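Local coordinates for protein hexokinase (Schistosoma mansoni, PDB 1BDG) that phosphorylates glucose and probably other hexoses at the 6-hydroxyl with ATP, the first step of glycolysis, at residues L71-G76 with K117-T122; L139-S144 with H172-L177. All blocks are in the same frame, centred on the assembly; numbering follows the deposited sequence.

Contact 1: residues L71-G76 with K117-T122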
loop_
_atom_site.group_PDB
_atom_site.type_symbol
_atom_site.label_atom_id
_atom_site.label_comp_id
_atom_site.label_asym_id
_atom_site.label_seq_id
_atom_site.Cartn_x
_atom_site.Cartn_y
_atom_site.Cartn_z
ATOM N N LEU A 71 -8.212 -21.867 2.418
ATOM C CA LEU A 71 -7.339 -21.403 1.348
ATOM C C LEU A 71 -7.337 -19.895 1.493
ATOM O O LEU A 71 -8.226 -19.337 2.137
ATOM C CB LEU A 71 -7.900 -21.775 -0.030
ATOM C CG LEU A 71 -8.026 -23.257 -0.405
ATOM C CD1 LEU A 71 -8.578 -23.344 -1.797
ATOM C CD2 LEU A 71 -6.699 -23.977 -0.320
ATOM N N ALA A 72 -6.362 -19.226 0.899
ATOM C CA ALA A 72 -6.294 -17.776 0.989
ATOM C C ALA A 72 -5.494 -17.267 -0.183
ATOM O O ALA A 72 -4.411 -17.785 -0.457
ATOM C CB ALA A 72 -5.633 -17.367 2.287
ATOM N N LEU A 73 -6.049 -16.306 -0.913
ATOM C CA LEU A 73 -5.357 -15.721 -2.059
ATOM C C LEU A 73 -4.912 -14.321 -1.663
ATOM O O LEU A 73 -5.424 -13.763 -0.689
ATOM C CB LEU A 73 -6.294 -15.631 -3.268
ATOM C CG LEU A 73 -6.761 -16.913 -3.974
ATOM C CD1 LEU A 73 -7.739 -16.569 -5.081
ATOM C CD2 LEU A 73 -5.566 -17.643 -4.569
ATOM N N ASP A 74 -3.972 -13.749 -2.411
ATOM C CA ASP A 74 -3.495 -12.387 -2.141
ATOM C C ASP A 74 -3.416 -11.718 -3.505
ATOM O O ASP A 74 -2.779 -12.270 -4.392
ATOM C CB ASP A 74 -2.095 -12.418 -1.496
ATOM C CG ASP A 74 -1.819 -11.196 -0.623
ATOM O OD1 ASP A 74 -2.468 -10.141 -0.827
ATOM O OD2 ASP A 74 -0.962 -11.286 0.283
ATOM N N LEU A 75 -4.121 -10.601 -3.703
ATOM C CA LEU A 75 -4.084 -9.904 -5.000
ATOM C C LEU A 75 -4.001 -8.365 -4.896
ATOM O O LEU A 75 -4.776 -7.733 -4.173
ATOM C CB LEU A 75 -5.279 -10.309 -5.893
ATOM C CG LEU A 75 -5.280 -9.782 -7.347
ATOM C CD1 LEU A 75 -4.089 -10.352 -8.110
ATOM C CD2 LEU A 75 -6.562 -10.130 -8.075
ATOM N N GLY A 76 -3.058 -7.773 -5.628
ATOM C CA GLY A 76 -2.909 -6.331 -5.614
ATOM C C GLY A 76 -1.532 -5.869 -5.178
ATOM O O GLY A 76 -0.998 -4.898 -5.735
ATOM N N LYS A 117 -9.895 -15.738 -14.385
ATOM C CA LYS A 117 -9.716 -17.088 -14.900
ATOM C C LYS A 117 -8.282 -17.486 -14.511
ATOM O O LYS A 117 -8.064 -18.548 -13.916
ATOM C CB LYS A 117 -9.899 -17.126 -16.420
ATOM C CG LYS A 117 -9.769 -18.508 -16.985
ATOM C CD LYS A 117 -10.149 -18.550 -18.428
ATOM C CE LYS A 117 -9.843 -19.918 -18.989
ATOM N NZ LYS A 117 -10.079 -19.989 -20.445
ATOM N N TYR A 118 -7.323 -16.599 -14.778
ATOM C CA TYR A 118 -5.939 -16.875 -14.439
ATOM C C TYR A 118 -5.844 -17.264 -12.951
ATOM O O TYR A 118 -5.252 -18.296 -12.596
ATOM C CB TYR A 118 -5.046 -15.667 -14.750
ATOM C CG TYR A 118 -3.587 -15.930 -14.463
ATOM C CD1 TYR A 118 -2.759 -16.539 -15.412
ATOM C CD2 TYR A 118 -3.055 -15.662 -13.203
ATOM C CE1 TYR A 118 -1.444 -16.883 -15.101
ATOM C CE2 TYR A 118 -1.761 -15.996 -12.888
ATOM C CZ TYR A 118 -0.966 -16.608 -13.831
ATOM O OH TYR A 118 0.297 -16.962 -13.466
ATOM N N ILE A 119 -6.476 -16.465 -12.090
ATOM C CA ILE A 119 -6.463 -16.728 -10.644
ATOM C C ILE A 119 -6.815 -18.190 -10.368
ATOM O O ILE A 119 -6.032 -18.912 -9.731
ATOM C CB ILE A 119 -7.450 -15.787 -9.870
ATOM C CG1 ILE A 119 -6.983 -14.334 -9.967
ATOM C CG2 ILE A 119 -7.564 -16.204 -8.425
ATOM C CD1 ILE A 119 -5.663 -14.112 -9.362
ATOM N N ALA A 120 -7.967 -18.629 -10.873
ATOM C CA ALA A 120 -8.388 -20.013 -10.679
ATOM C C ALA A 120 -7.385 -21.001 -11.324
ATOM O O ALA A 120 -6.943 -21.942 -10.659
ATOM C CB ALA A 120 -9.782 -20.222 -11.231
ATOM N N GLU A 121 -7.007 -20.765 -12.589
ATOM C CA GLU A 121 -6.053 -21.612 -13.324
ATOM C C GLU A 121 -4.901 -21.955 -12.368
ATOM O O GLU A 121 -4.616 -23.122 -12.110
ATOM C CB GLU A 121 -5.505 -20.834 -14.541
ATOM C CG GLU A 121 -4.785 -21.652 -15.652
ATOM C CD GLU A 121 -3.284 -21.946 -15.394
ATOM O OE1 GLU A 121 -2.995 -22.981 -14.732
ATOM O OE2 GLU A 121 -2.403 -21.175 -15.893
ATOM N N THR A 122 -4.332 -20.903 -11.781
ATOM C CA THR A 122 -3.223 -20.973 -10.832
ATOM C C THR A 122 -3.511 -21.767 -9.550
ATOM O O THR A 122 -2.819 -22.749 -9.258
ATOM C CB THR A 122 -2.768 -19.553 -10.482
ATOM O OG1 THR A 122 -1.670 -19.174 -11.326
ATOM C CG2 THR A 122 -2.375 -19.448 -9.031
#
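In the small subdomain of hexokinase, the strand that runs into the predicted ATP-binding loop is backed by helix 112-129, with Leu-73 and Leu-75 of the strand meeting Ile-119 of the helix. Alternate residues of the extended strand face the helix, so Leu-73 and Leu-75 lie on one side of the sheet and Asp-74 between them on the other. The two backbones stand well apart, 8.7 Å between Leu-73 CA and Ile-119 CA, and the side chains span the gap without any hydrogen bond. Leu-73 reaches out through CD1, the branch that continues the line of the side chain (chi2 177°), and meets Ile-119 CG2 at 3.4 Å, the two side chains crossing at a slant. The other arm, CG1, runs along the strand toward Leu-75, and a chi2 of -62° bends its CD1 back toward the sheet, leaving it 4.3 Å from Leu-75 CD1, a looser contact. One beta-branched residue thus spreads its two arms over successive inward-facing leucines.

The sheet is the five-stranded mixed sheet of an actin-like ATPase fold, in which the predicted ATP-binding residues begin at the end of strand 68-75, with Asp-74 and Leu-75, and run through Gly-76 into the turn before the antiparallel strand 80-87. Gly-76 takes up backbone angles made accessible by its lack of a side chain, and its carbonyl makes a weak hydrogen bond to Lys-162 NZ, a substrate-binding group. The hydrophobic layer extends beyond the pair: Tyr-80 touches both Leu-73 and Ile-119, as does Leu-178 of helix 174-183. Leu-75 also packs on Ile-103 and Phe-164, and its side chain lies about 10 Å from the bound glucose, nearest atoms.

Contact 2: residues L139-S144 with H172-L177. With GLC (alpha-D-glucopyranose), chain B.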
loop_
_atom_site.group_PDB
_atom_site.type_symbol
_atom_site.label_atom_id
_atom_site.label_comp_id
_atom_site.label_asym_id
_atom_site.label_seq_id
_atom_site.Cartn_x
_atom_site.Cartn_y
_atom_site.Cartn_z
ATOM N N LEU A 139 -12.286 -20.054 1.067
ATOM C CA LEU A 139 -11.216 -19.159 0.679
ATOM C C LEU A 139 -11.358 -17.737 1.209
ATOM O O LEU A 139 -12.455 -17.201 1.281
ATOM C CB LEU A 139 -11.085 -19.192 -0.848
ATOM C CG LEU A 139 -10.132 -18.356 -1.697
ATOM C CD1 LEU A 139 -9.824 -19.124 -2.970
ATOM C CD2 LEU A 139 -10.739 -17.008 -2.053
ATOM N N GLY A 140 -10.251 -17.186 1.694
ATOM C CA GLY A 140 -10.228 -15.824 2.174
ATOM C C GLY A 140 -9.537 -15.058 1.060
ATOM O O GLY A 140 -8.378 -15.330 0.757
ATOM N N PHE A 141 -10.249 -14.136 0.419
ATOM C CA PHE A 141 -9.707 -13.352 -0.684
ATOM C C PHE A 141 -9.206 -11.966 -0.251
ATOM O O PHE A 141 -9.998 -11.081 0.079
ATOM C CB PHE A 141 -10.783 -13.216 -1.765
ATOM C CG PHE A 141 -10.278 -12.754 -3.110
ATOM C CD1 PHE A 141 -8.943 -12.899 -3.479
ATOM C CD2 PHE A 141 -11.166 -12.198 -4.031
ATOM C CE1 PHE A 141 -8.513 -12.494 -4.747
ATOM C CE2 PHE A 141 -10.745 -11.796 -5.288
ATOM C CZ PHE A 141 -9.426 -11.942 -5.648
ATOM N N THR A 142 -7.888 -11.795 -0.200
ATOM C CA THR A 142 -7.298 -10.506 0.140
ATOM C C THR A 142 -7.228 -9.746 -1.165
ATOM O O THR A 142 -6.308 -9.960 -1.955
ATOM C CB THR A 142 -5.883 -10.681 0.677
ATOM O OG1 THR A 142 -5.949 -11.259 1.980
ATOM C CG2 THR A 142 -5.152 -9.361 0.741
ATOM N N PHE A 143 -8.245 -8.932 -1.430
ATOM C CA PHE A 143 -8.311 -8.145 -2.662
ATOM C C PHE A 143 -7.890 -6.721 -2.305
ATOM O O PHE A 143 -8.687 -5.943 -1.782
ATOM C CB PHE A 143 -9.736 -8.164 -3.204
ATOM C CG PHE A 143 -9.868 -7.634 -4.601
ATOM C CD1 PHE A 143 -9.025 -8.088 -5.619
ATOM C CD2 PHE A 143 -10.872 -6.722 -4.918
ATOM C CE1 PHE A 143 -9.189 -7.646 -6.936
ATOM C CE2 PHE A 143 -11.046 -6.275 -6.220
ATOM C CZ PHE A 143 -10.201 -6.741 -7.237
ATOM N N SER A 144 -6.633 -6.390 -2.580
ATOM C CA SER A 144 -6.072 -5.083 -2.255
ATOM C C SER A 144 -6.678 -3.900 -2.996
ATOM O O SER A 144 -5.929 -3.091 -3.561
ATOM C CB SER A 144 -4.570 -5.085 -2.534
ATOM O OG SER A 144 -3.964 -6.272 -2.077
ATOM N N HIS A 172 -18.544 -4.450 -10.422
ATOM C CA HIS A 172 -19.001 -5.834 -10.274
ATOM C C HIS A 172 -18.655 -6.412 -8.902
ATOM O O HIS A 172 -17.783 -5.886 -8.181
ATOM C CB HIS A 172 -18.355 -6.731 -11.339
ATOM C CG HIS A 172 -18.761 -6.393 -12.740
ATOM N ND1 HIS A 172 -17.965 -5.647 -13.587
ATOM C CD2 HIS A 172 -19.880 -6.691 -13.442
ATOM C CE1 HIS A 172 -18.576 -5.499 -14.748
ATOM N NE2 HIS A 172 -19.739 -6.124 -14.686
ATOM N N ASN A 173 -19.315 -7.513 -8.546
ATOM C CA ASN A 173 -19.022 -8.162 -7.278
ATOM C C ASN A 173 -17.859 -9.114 -7.540
ATOM O O ASN A 173 -18.025 -10.162 -8.173
ATOM C CB ASN A 173 -20.229 -8.922 -6.745
ATOM C CG ASN A 173 -19.919 -9.714 -5.472
ATOM O OD1 ASN A 173 -18.800 -9.695 -4.954
ATOM N ND2 ASN A 173 -20.926 -10.417 -4.957
ATOM N N VAL A 174 -16.675 -8.722 -7.094
ATOM C CA VAL A 174 -15.479 -9.537 -7.257
ATOM C C VAL A 174 -15.584 -10.975 -6.709
ATOM O O VAL A 174 -15.071 -11.911 -7.327
ATOM C CB VAL A 174 -14.276 -8.833 -6.606
ATOM C CG1 VAL A 174 -13.105 -9.791 -6.475
ATOM C CG2 VAL A 174 -13.896 -7.610 -7.418
ATOM N N ALA A 175 -16.234 -11.158 -5.560
ATOM C CA ALA A 175 -16.367 -12.490 -4.966
ATOM C C ALA A 175 -17.084 -13.441 -5.910
ATOM O O ALA A 175 -16.771 -14.632 -5.983
ATOM C CB ALA A 175 -17.107 -12.413 -3.666
ATOM N N GLU A 176 -18.048 -12.911 -6.649
ATOM C CA GLU A 176 -18.802 -13.746 -7.566
ATOM C C GLU A 176 -17.965 -14.014 -8.801
ATOM O O GLU A 176 -17.987 -15.114 -9.352
ATOM C CB GLU A 176 -20.145 -13.105 -7.927
ATOM C CG GLU A 176 -21.080 -14.051 -8.669
ATOM C CD GLU A 176 -22.519 -13.531 -8.753
ATOM O OE1 GLU A 176 -22.716 -12.284 -8.653
ATOM O OE2 GLU A 176 -23.448 -14.384 -8.913
ATOM N N LEU A 177 -17.187 -13.023 -9.212
ATOM C CA LEU A 177 -16.327 -13.211 -10.370
ATOM C C LEU A 177 -15.431 -14.417 -10.072
ATOM O O LEU A 177 -15.498 -15.421 -10.777
ATOM C CB LEU A 177 -15.497 -11.952 -10.659
ATOM C CG LEU A 177 -16.201 -10.803 -11.388
ATOM C CD1 LEU A 177 -15.239 -9.662 -11.648
ATOM C CD2 LEU A 177 -16.743 -11.304 -12.703
HETATM C C1 GLC B . -3.792 0.648 -2.940
HETATM C C2 GLC B . -5.196 0.046 -2.895
HETATM C C3 GLC B . -5.587 -0.233 -1.462
HETATM C C4 GLC B . -4.543 -1.126 -0.813
HETATM C C5 GLC B . -3.187 -0.460 -0.908
HETATM C C6 GLC B . -2.081 -1.327 -0.335
HETATM O O1 GLC B . -3.796 1.812 -2.182
HETATM O O2 GLC B . -6.145 0.945 -3.466
HETATM O O3 GLC B . -6.853 -0.874 -1.413
HETATM O O4 GLC B . -4.881 -1.358 0.533
HETATM O O5 GLC B . -2.871 -0.231 -2.282
HETATM O O6 GLC B . -1.597 -2.244 -1.293
#
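Phe-141 and Phe-143, alternate residues on one side of the strand, both hold CG trans to the backbone N (chi1 -165° and -168°), which leans their rings the same way to receive the forked side chain of Val-174. The valine methyls divide the work. CG1 comes up to the rim of the Phe-141 ring, near its plane, 3.3 Å from CE2 of that ring, and at the same time lies over one face of Phe-143. This second approach is a CH-pi contact: Val-174 CG1 stands 4.1 Å from the centroid of the Phe-143 ring and only 10° from its normal. CG2 sits by the CE2-CZ side of the Phe-143 ring, 3.4 Å from its CE2. Within the strand, Phe-143 CB covers a face of the Phe-141 ring.

Val-174 is the first residue of helix 174-183, which with parallel strands 137-143 and 189-195 forms a beta-alpha-beta crossover of the small subdomain. Asn-173 is its N-cap; OD1 accepts a weak bond from Ala-175 N at 3.0 Å and also a hydrogen bond from Ala-155 N, joining the helix start to strand 154-157. Phe-116 of helix 112-129 packs against both Phe-141 and Val-174.

At its far end the strand opens into the sugar pocket. Ser-144 O is 3.2 Å from glucose O3, and Ser-144 OG is hydrogen-bonded to Asp-197 OD2, while the other oxygen of that carboxylate, Asp-197 OD1, is hydrogen-bonded to the sugar.

In the fold
From the N terminus the chain lays down strand 68-75, passes through strands 80-87 and 95-101, and closes contact 1 when helix 112-129 returns over the sheet. It then enters strand 137-143, a parallel neighbour of strand 68-75, runs through the 147-157 hairpin and closes contact 2 at the start of helix 174-183. The loops are consecutive, neither nested nor crossed, yet their centres lie 10 Å apart. The strand segments join directly: Leu-75 N with Thr-142 O, and Leu-75 O with Ser-144 OG, are probable hydrogen bonds. The predicted ATP-binding residues and the glucose-binding Ser-144 therefore lie at the ends of adjacent strands of one helix-backed sheet.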